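Oxidoreductase, NAD-binding/iron-sulfur cluster-binding protein (Nitratireductor pacificus pht-3B, PDB 6ZXU) acts as a catabolic reductive dehalogenase, using bound cobalamin and two [4Fe-4S] clusters to remove halogen from organohalide substrates. Local coordinates at residues A[82-87]-A[348-353]; A[173-178]-A[456-461]; A[195-200]-A[236-241]. All blocks are in the same frame, centred on the assembly; numbering follows the deposited sequence.

Contact 1: residues A[82-87]-A[348-353]; sequences RLFTRF and QPLIQN
The rings of Phe84 and Phe87 pack on Leu350 and Pro349 respectively, and these two CH-pi contacts join helix 74-85 and the residues that follow it to the kinked helix 342-354. The kink suits Pro349, whose nitrogen has no hydrogen to give to the preceding turn.

The apolar contacts share one forked side chain. Leu350 CD2 sits over a face of the Phe84 ring, 4.1 Å from its centroid, while the other branch, CD1, lies 4.1 Å from Phe87 CD2. A leucine fits here because its two methyls can serve two rings at once. Phe87 is sandwiched: Pro349 CB rests on one face, 3.6 Å from Phe87 CD1, and Arg86 CB covers the centre of the opposite face. Leu83 adds CD2, 3.7 Å from Asn353 O. Phe84 and Leu350 also touch Glu178 of helix 168-190.

Asn353 brings its amide to Phe87 obliquely, ND2 3.5 Å from CZ, with ring and amide planes 32° apart. No hydrogen bond crosses between the segments. Arg86 NH1 stays 3.6 Å from Asn353 OD1, with the guanidinium and amide planes nearly perpendicular. Asn353 instead folds back on its own helix: ND2 donates to Pro349 O at 2.8 Å (163°), and this same oxygen also accepts from Asn353 N.

Contact 2: residues A[173-178]-A[456-461]; sequences DMRCAE and GAEIAG
Glu458 reaches from helix 445-469 into a cluster of Met174, Arg175 and Glu178 on helix 168-190. The axes of the two segments are 12.2 Å apart and run roughly antiparallel (151°), a wide spacing that long side chains have to bridge. CB of Glu458 already heads for the other helix, and chi1 of 172° puts CG anti to the backbone N, beginning an extended chain. CG passes Met174 SD at 4.1 Å. At the carboxylate the two oxygens part company. OE2 is gripped side-on by Arg175, 2.9 Å from NE and 2.6 Å from NH2. NE comes in on the syn side of the carboxylate, NH2 from above its plane, while the oxygen stays in the guanidinium plane for both. OE1 lies against Glu178 OE1, but the two are modelled too close, and their exact places are doubtful.

Met174 meets Glu458 tip to tip, its CE 3.4 Å from OE2, and gives the acid a flexible apolar neighbour. Arg175 bends at chi2 and chi3, which folds its chain before the guanidinium turns to Glu458. Its NE also makes a weak bond to Glu178 OE1, whose position is less sure; its NH2 donates to Leu390 O as well, and Ile459 CG1 lies 4.0 Å from that nitrogen. The side chain of Ile459 is about 13 Å from the bound cobalamin. Glu178 finds its stronger partner outside, with OE2 in a salt bridge to Arg455. Arg175 and Arg455 would be expected to balance the two buried acids. This is a buried interhelical salt-bridge network, joining two helices that each connect the second and third strands, in chain order, of a four-stranded antiparallel sheet.

Contact 3: residues A[195-200]-A[236-241]; sequences RGHFSG and VVTTGY
Arg195 with Thr238 and His197 with Val236 form antiparallel hydrogen-bonded pairs flanking the non-hydrogen-bonded pair Gly196 with Val237, the strand axes lying 4.7 Å apart. Each hydrogen-bonded pair makes two backbone bonds, such as Thr238 N to Arg195 O at 2.9 Å and His197 N to Val236 O at 2.8 Å. Between them, the CA atoms of Gly196 and Val237 show the short spacing of such a pair, 4.4 Å. CA-H...O contacts run from Val237 CA to Arg195 O and from Gly196 CA to Val236 O, each 3.3 Å.

On the face shared by Arg195, His197, Val236 and Thr238, the imidazole reaches diagonally past Val236. Its NE2 is 2.9 Å from Thr238 OG1 in a hydrogen bond at the ring edge. Chi1 of 58° puts OG1 between the backbone N and the carbonyl carbon of Thr238, where it meets NE2; it also bonds His140 ND1, while His197 ND1 is bonded by Gln203 N. Arg195 curls back instead, NH1 donating to Gly196 O at 2.6 Å and NH2 meeting Asp201. This regular antiparallel pairing sets 194-198, an outermost strand within this chain, against 232-239 in a four-stranded sheet of order 1-2-4-3.

How the contacts relate
Helix 168-190 ties the three contacts together: contact 2 uses it directly, contact 1 lays Phe84 CD2 3.7 Å from its Met174 O, and contact 3 sets Phe198 against its Ala177. Contact 2 lies closest to the chain's centre and is wholly buried; its charges are met by Arg175 within the contact and by Arg455 beside it. Contact 1, its centre about 10 Å from that of contact 2, is only partly buried: Leu83, Phe84 and Leu350 are buried, whereas Phe87, Pro349 and Asn353 are partly exposed and Arg86 exposed. Contact 3, its centre about 24 Å from the chain's centre, is nevertheless buried and depends chiefly on backbone hydrogen bonds.

Contact 1: residues A[82-87]-A[348-353]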
loop_
_atom_site.group_PDB
_atom_site.type_symbol
_atom_site.label_atom_id
_atom_site.label_comp_id
_atom_site.label_asym_id
_atom_site.label_seq_id
_atom_site.Cartn_x
_atom_site.Cartn_y
_atom_site.Cartn_z
ATOM N N ARG A 82 -13.907 11.711 10.525
ATOM C CA ARG A 82 -14.742 11.469 11.682
ATOM C C ARG A 82 -14.697 10.016 12.045
ATOM O O ARG A 82 -14.745 9.672 13.185
ATOM C CB ARG A 82 -16.181 11.921 11.410
ATOM C CG ARG A 82 -16.375 13.454 11.423
ATOM C CD ARG A 82 -17.852 13.837 11.556
ATOM N NE ARG A 82 -18.625 13.365 10.391
ATOM C CZ ARG A 82 -18.757 14.028 9.239
ATOM N NH1 ARG A 82 -18.204 15.247 9.100
ATOM N NH2 ARG A 82 -19.454 13.485 8.223
ATOM N N LEU A 83 -14.678 9.154 11.036
ATOM C CA LEU A 83 -14.553 7.746 11.288
ATOM C C LEU A 83 -13.257 7.442 12.024
ATOM O O LEU A 83 -13.256 6.715 12.985
ATOM C CB LEU A 83 -14.580 6.999 9.979
ATOM C CG LEU A 83 -14.340 5.522 10.079
ATOM C CD1 LEU A 83 -15.523 4.898 10.793
ATOM C CD2 LEU A 83 -14.172 4.931 8.641
ATOM N N PHE A 84 -12.136 7.995 11.553
ATOM C CA PHE A 84 -10.852 7.711 12.173
ATOM C C PHE A 84 -10.715 8.283 13.577
ATOM O O PHE A 84 -10.040 7.688 14.394
ATOM C CB PHE A 84 -9.679 8.203 11.276
ATOM C CG PHE A 84 -9.651 7.594 9.908
ATOM C CD1 PHE A 84 -10.132 6.294 9.675
ATOM C CD2 PHE A 84 -9.039 8.271 8.851
ATOM C CE1 PHE A 84 -10.127 5.756 8.382
ATOM C CE2 PHE A 84 -8.998 7.723 7.582
ATOM C CZ PHE A 84 -9.545 6.481 7.326
ATOM N N THR A 85 -11.395 9.402 13.845
ATOM C CA THR A 85 -11.536 9.948 15.180
ATOM C C THR A 85 -12.010 9.001 16.285
ATOM O O THR A 85 -11.508 9.040 17.407
ATOM C CB THR A 85 -12.474 11.150 15.147
ATOM O OG1 THR A 85 -11.944 12.137 14.253
ATOM C CG2 THR A 85 -12.652 11.715 16.504
ATOM N N ARG A 86 -12.880 8.055 15.947
ATOM C CA ARG A 86 -13.356 7.033 16.895
ATOM C C ARG A 86 -12.237 6.158 17.400
ATOM O O ARG A 86 -12.387 5.463 18.395
ATOM C CB ARG A 86 -14.441 6.140 16.215
ATOM C CG ARG A 86 -15.483 7.042 15.532
ATOM C CD ARG A 86 -16.826 6.457 15.180
ATOM N NE ARG A 86 -16.794 5.142 14.547
ATOM C CZ ARG A 86 -17.034 3.975 15.157
ATOM N NH1 ARG A 86 -17.019 2.841 14.434
ATOM N NH2 ARG A 86 -17.277 3.926 16.478
ATOM N N PHE A 87 -11.097 6.151 16.735
ATOM C CA PHE A 87 -10.042 5.230 17.151
ATOM C C PHE A 87 -8.760 5.957 17.687
ATOM O O PHE A 87 -7.696 5.317 17.840
ATOM C CB PHE A 87 -9.679 4.286 15.969
ATOM C CG PHE A 87 -10.893 3.653 15.325
ATOM C CD1 PHE A 87 -11.654 2.746 16.059
ATOM C CD2 PHE A 87 -11.321 4.028 14.084
ATOM C CE1 PHE A 87 -12.832 2.231 15.558
ATOM C CE2 PHE A 87 -12.464 3.477 13.561
ATOM C CZ PHE A 87 -13.214 2.581 14.287
ATOM N N GLN A 348 -6.304 -2.485 12.265
ATOM C CA GLN A 348 -7.494 -3.292 12.113
ATOM C C GLN A 348 -8.843 -2.553 12.260
ATOM O O GLN A 348 -9.723 -2.720 11.424
ATOM C CB GLN A 348 -7.394 -4.484 13.020
ATOM C CG GLN A 348 -8.581 -5.423 12.770
ATOM C CD GLN A 348 -8.358 -6.814 13.340
ATOM O OE1 GLN A 348 -8.009 -6.993 14.528
ATOM N NE2 GLN A 348 -8.583 -7.829 12.498
ATOM N N PRO A 349 -9.011 -1.744 13.311
ATOM C CA PRO A 349 -10.308 -1.045 13.465
ATOM C C PRO A 349 -10.636 -0.113 12.291
ATOM O O PRO A 349 -11.793 -0.026 11.881
ATOM C CB PRO A 349 -10.113 -0.195 14.747
ATOM C CG PRO A 349 -9.008 -0.888 15.493
ATOM C CD PRO A 349 -8.123 -1.509 14.463
ATOM N N LEU A 350 -9.622 0.550 11.734
ATOM C CA LEU A 350 -9.854 1.435 10.604
ATOM C C LEU A 350 -10.279 0.618 9.378
ATOM O O LEU A 350 -11.270 0.921 8.724
ATOM C CB LEU A 350 -8.623 2.255 10.261
ATOM C CG LEU A 350 -8.227 3.416 11.182
ATOM C CD1 LEU A 350 -7.758 2.883 12.511
ATOM C CD2 LEU A 350 -7.114 4.312 10.549
ATOM N N ILE A 351 -9.590 -0.480 9.142
ATOM C CA ILE A 351 -9.863 -1.359 8.032
ATOM C C ILE A 351 -11.299 -1.917 8.145
ATOM O O ILE A 351 -12.068 -1.868 7.207
ATOM C CB ILE A 351 -8.806 -2.513 7.966
ATOM C CG1 ILE A 351 -7.484 -1.997 7.491
ATOM C CG2 ILE A 351 -9.306 -3.589 7.026
ATOM C CD1 ILE A 351 -6.363 -3.012 7.632
ATOM N N GLN A 352 -11.645 -2.462 9.280
ATOM C CA GLN A 352 -12.971 -3.090 9.409
ATOM C C GLN A 352 -14.120 -2.101 9.322
ATOM O O GLN A 352 -15.164 -2.388 8.767
ATOM C CB GLN A 352 -13.057 -3.910 10.673
ATOM C CG GLN A 352 -12.241 -5.163 10.678
ATOM C CD GLN A 352 -12.222 -5.800 12.099
ATOM O OE1 GLN A 352 -12.483 -5.128 13.141
ATOM N NE2 GLN A 352 -11.888 -7.108 12.150
ATOM N N ASN A 353 -13.952 -0.939 9.879
ATOM C CA ASN A 353 -15.003 0.029 9.899
ATOM C C ASN A 353 -15.134 0.887 8.704
ATOM O O ASN A 353 -16.027 1.716 8.646
ATOM C CB ASN A 353 -14.912 0.852 11.159
ATOM C CG ASN A 353 -15.275 0.005 12.388
ATOM O OD1 ASN A 353 -16.457 -0.228 12.666
ATOM N ND2 ASN A 353 -14.266 -0.522 13.085
#

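Contact 2: residues A[173-178]-A[456-461]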
loop_
_atom_site.group_PDB
_atom_site.type_symbol
_atom_site.label_atom_id
_atom_site.label_comp_id
_atom_site.label_asym_id
_atom_site.label_seq_id
_atom_site.Cartn_x
_atom_site.Cartn_y
_atom_site.Cartn_z
ATOM N N ASP A 173 -5.815 16.718 7.041
ATOM C CA ASP A 173 -6.329 16.295 8.368
ATOM C C ASP A 173 -6.761 14.846 8.419
ATOM O O ASP A 173 -6.510 14.136 9.406
ATOM C CB ASP A 173 -7.474 17.207 8.860
ATOM C CG ASP A 173 -6.989 18.517 9.457
ATOM O OD1 ASP A 173 -5.758 18.687 9.751
ATOM O OD2 ASP A 173 -7.831 19.417 9.614
ATOM N N MET A 174 -7.499 14.407 7.410
ATOM C CA MET A 174 -7.903 12.976 7.348
ATOM C C MET A 174 -6.710 12.023 7.467
ATOM O O MET A 174 -6.727 11.033 8.217
ATOM C CB MET A 174 -8.671 12.708 6.015
ATOM C CG MET A 174 -9.111 11.280 5.857
ATOM S SD MET A 174 -9.694 10.931 4.144
ATOM C CE MET A 174 -8.174 11.280 3.176
ATOM N N ARG A 175 -5.683 12.281 6.694
ATOM C CA ARG A 175 -4.485 11.462 6.740
ATOM C C ARG A 175 -3.827 11.567 8.119
ATOM O O ARG A 175 -3.348 10.586 8.615
ATOM C CB ARG A 175 -3.563 11.900 5.601
ATOM C CG ARG A 175 -2.279 11.135 5.480
ATOM C CD ARG A 175 -2.423 9.667 5.204
ATOM N NE ARG A 175 -3.525 9.382 4.243
ATOM C CZ ARG A 175 -3.457 9.589 2.926
ATOM N NH1 ARG A 175 -2.353 10.132 2.374
ATOM N NH2 ARG A 175 -4.529 9.314 2.129
ATOM N N CYS A 176 -3.860 12.747 8.765
ATOM C CA CYS A 176 -3.308 12.919 10.125
ATOM C C CYS A 176 -4.068 12.135 11.175
ATOM O O CYS A 176 -3.469 11.461 12.002
ATOM C CB CYS A 176 -3.242 14.366 10.492
ATOM S SG CYS A 176 -1.946 15.231 9.621
ATOM N N ALA A 177 -5.387 12.111 11.071
ATOM C CA ALA A 177 -6.190 11.327 11.983
ATOM C C ALA A 177 -5.935 9.870 11.815
ATOM O O ALA A 177 -5.850 9.125 12.739
ATOM C CB ALA A 177 -7.631 11.635 11.734
ATOM N N GLU A 178 -5.858 9.442 10.565
ATOM C CA GLU A 178 -5.557 8.062 10.252
ATOM C C GLU A 178 -4.259 7.604 10.895
ATOM O O GLU A 178 -4.214 6.578 11.601
ATOM C CB GLU A 178 -5.391 7.944 8.734
ATOM C CG GLU A 178 -5.079 6.541 8.233
ATOM C CD GLU A 178 -4.064 6.550 7.058
ATOM O OE1 GLU A 178 -4.400 6.994 5.920
ATOM O OE2 GLU A 178 -2.879 6.120 7.252
ATOM N N GLY A 456 -5.151 2.212 0.667
ATOM C CA GLY A 456 -5.983 2.057 -0.542
ATOM C C GLY A 456 -7.503 2.216 -0.273
ATOM O O GLY A 456 -8.158 2.916 -0.993
ATOM N N ALA A 457 -7.985 1.526 0.726
ATOM C CA ALA A 457 -9.379 1.523 1.112
ATOM C C ALA A 457 -9.842 2.900 1.448
ATOM O O ALA A 457 -10.941 3.315 1.042
ATOM C CB ALA A 457 -9.669 0.579 2.245
ATOM N N GLU A 458 -9.021 3.670 2.135
ATOM C CA GLU A 458 -9.305 5.084 2.386
ATOM C C GLU A 458 -9.439 5.920 1.152
ATOM O O GLU A 458 -10.398 6.680 0.969
ATOM C CB GLU A 458 -8.223 5.651 3.316
ATOM C CG GLU A 458 -8.236 7.157 3.537
ATOM C CD GLU A 458 -6.947 7.569 4.301
ATOM O OE1 GLU A 458 -6.645 6.927 5.302
ATOM O OE2 GLU A 458 -6.257 8.526 3.975
ATOM N N ILE A 459 -8.459 5.807 0.245
ATOM C CA ILE A 459 -8.431 6.588 -0.976
ATOM C C ILE A 459 -9.608 6.245 -1.891
ATOM O O ILE A 459 -10.320 7.132 -2.385
ATOM C CB ILE A 459 -7.068 6.391 -1.746
ATOM C CG1 ILE A 459 -5.930 7.040 -0.903
ATOM C CG2 ILE A 459 -7.168 6.912 -3.191
ATOM C CD1 ILE A 459 -4.575 6.597 -1.381
ATOM N N ALA A 460 -9.872 4.964 -2.041
ATOM C CA ALA A 460 -10.940 4.535 -2.907
ATOM C C ALA A 460 -12.308 4.788 -2.278
ATOM O O ALA A 460 -13.247 4.994 -3.008
ATOM C CB ALA A 460 -10.816 3.039 -3.285
ATOM N N GLY A 461 -12.409 4.735 -0.979
ATOM C CA GLY A 461 -13.654 5.063 -0.293
ATOM C C GLY A 461 -14.030 6.487 -0.541
ATOM O O GLY A 461 -15.169 6.802 -0.842
#

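Contact 3: residues A[195-200]-A[236-241]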
loop_
_atom_site.group_PDB
_atom_site.type_symbol
_atom_site.label_atom_id
_atom_site.label_comp_id
_atom_site.label_asym_id
_atom_site.label_seq_id
_atom_site.Cartn_x
_atom_site.Cartn_y
_atom_site.Cartn_z
ATOM N N ARG A 195 -3.055 8.428 23.280
ATOM C CA ARG A 195 -4.192 9.089 22.700
ATOM C C ARG A 195 -3.719 9.889 21.480
ATOM O O ARG A 195 -2.670 10.565 21.525
ATOM C CB ARG A 195 -4.796 10.026 23.726
ATOM C CG ARG A 195 -5.797 11.057 23.247
ATOM C CD ARG A 195 -7.048 10.451 22.751
ATOM N NE ARG A 195 -8.246 11.281 22.930
ATOM C CZ ARG A 195 -8.672 12.282 22.181
ATOM N NH1 ARG A 195 -8.033 12.752 21.116
ATOM N NH2 ARG A 195 -9.840 12.868 22.523
ATOM N N GLY A 196 -4.464 9.804 20.362
ATOM C CA GLY A 196 -4.161 10.527 19.160
ATOM C C GLY A 196 -4.922 11.819 19.114
ATOM O O GLY A 196 -5.996 11.949 19.713
ATOM N N HIS A 197 -4.350 12.774 18.434
ATOM C CA HIS A 197 -4.913 14.097 18.320
ATOM C C HIS A 197 -4.713 14.635 16.950
ATOM O O HIS A 197 -3.636 14.429 16.336
ATOM C CB HIS A 197 -4.240 15.086 19.357
ATOM C CG HIS A 197 -4.108 14.560 20.741
ATOM N ND1 HIS A 197 -4.924 14.942 21.790
ATOM C CD2 HIS A 197 -3.248 13.661 21.263
ATOM C CE1 HIS A 197 -4.558 14.321 22.887
ATOM N NE2 HIS A 197 -3.534 13.548 22.603
ATOM N N PHE A 198 -5.671 15.397 16.445
ATOM C CA PHE A 198 -5.470 16.144 15.228
ATOM C C PHE A 198 -6.472 17.269 15.275
ATOM O O PHE A 198 -7.190 17.417 16.263
ATOM C CB PHE A 198 -5.632 15.266 13.978
ATOM C CG PHE A 198 -7.066 14.981 13.602
ATOM C CD1 PHE A 198 -7.809 14.180 14.405
ATOM C CD2 PHE A 198 -7.638 15.533 12.471
ATOM C CE1 PHE A 198 -9.129 13.950 14.092
ATOM C CE2 PHE A 198 -8.934 15.265 12.121
ATOM C CZ PHE A 198 -9.701 14.524 12.982
ATOM N N SER A 199 -6.446 18.117 14.280
ATOM C CA SER A 199 -7.274 19.332 14.341
ATOM C C SER A 199 -8.764 19.075 14.715
ATOM O O SER A 199 -9.354 19.810 15.448
ATOM C CB SER A 199 -7.201 20.021 13.017
ATOM O OG SER A 199 -8.053 21.128 13.082
ATOM N N GLY A 200 -9.353 18.040 14.119
ATOM C CA GLY A 200 -10.700 17.644 14.360
ATOM C C GLY A 200 -11.035 17.115 15.748
ATOM O O GLY A 200 -12.208 17.151 16.124
ATOM N N VAL A 236 -0.680 14.286 16.500
ATOM C CA VAL A 236 0.082 14.059 17.748
ATOM C C VAL A 236 -0.415 12.783 18.397
ATOM O O VAL A 236 -1.603 12.451 18.370
ATOM C CB VAL A 236 -0.073 15.230 18.727
ATOM C CG1 VAL A 236 0.584 14.884 20.041
ATOM C CG2 VAL A 236 0.491 16.513 18.129
ATOM N N VAL A 237 0.511 12.020 18.916
ATOM C CA VAL A 237 0.174 10.960 19.843
ATOM C C VAL A 237 0.820 11.316 21.206
ATOM O O VAL A 237 2.048 11.437 21.318
ATOM C CB VAL A 237 0.698 9.607 19.367
ATOM C CG1 VAL A 237 0.402 8.534 20.381
ATOM C CG2 VAL A 237 0.075 9.240 17.996
ATOM N N THR A 238 -0.006 11.464 22.258
ATOM C CA THR A 238 0.488 11.705 23.589
ATOM C C THR A 238 0.467 10.378 24.316
ATOM O O THR A 238 -0.429 9.536 24.115
ATOM C CB THR A 238 -0.345 12.730 24.375
ATOM O OG1 THR A 238 -1.713 12.272 24.449
ATOM C CG2 THR A 238 -0.279 14.075 23.714
ATOM N N THR A 239 1.436 10.162 25.174
ATOM C CA THR A 239 1.540 8.902 25.886
ATOM C C THR A 239 2.460 9.041 27.114
ATOM O O THR A 239 3.212 10.014 27.240
ATOM C CB THR A 239 2.079 7.796 24.929
ATOM O OG1 THR A 239 2.150 6.534 25.596
ATOM C CG2 THR A 239 3.471 8.117 24.424
ATOM N N GLY A 240 2.371 8.067 28.005
ATOM C CA GLY A 240 3.295 7.899 29.113
ATOM C C GLY A 240 4.398 6.911 28.782
ATOM O O GLY A 240 5.322 6.733 29.575
ATOM N N TYR A 241 4.338 6.281 27.599
ATOM C CA TYR A 241 5.481 5.504 27.000
ATOM C C TYR A 241 6.639 6.528 26.816
ATOM O O TYR A 241 6.590 7.420 25.954
ATOM C CB TYR A 241 5.032 4.945 25.622
ATOM C CG TYR A 241 5.964 4.050 24.803
ATOM C CD1 TYR A 241 6.407 2.882 25.290
ATOM C CD2 TYR A 241 6.227 4.363 23.492
ATOM C CE1 TYR A 241 7.137 2.006 24.521
ATOM C CE2 TYR A 241 6.990 3.531 22.668
ATOM C CZ TYR A 241 7.423 2.339 23.151
ATOM O OH TYR A 241 8.178 1.480 22.338
#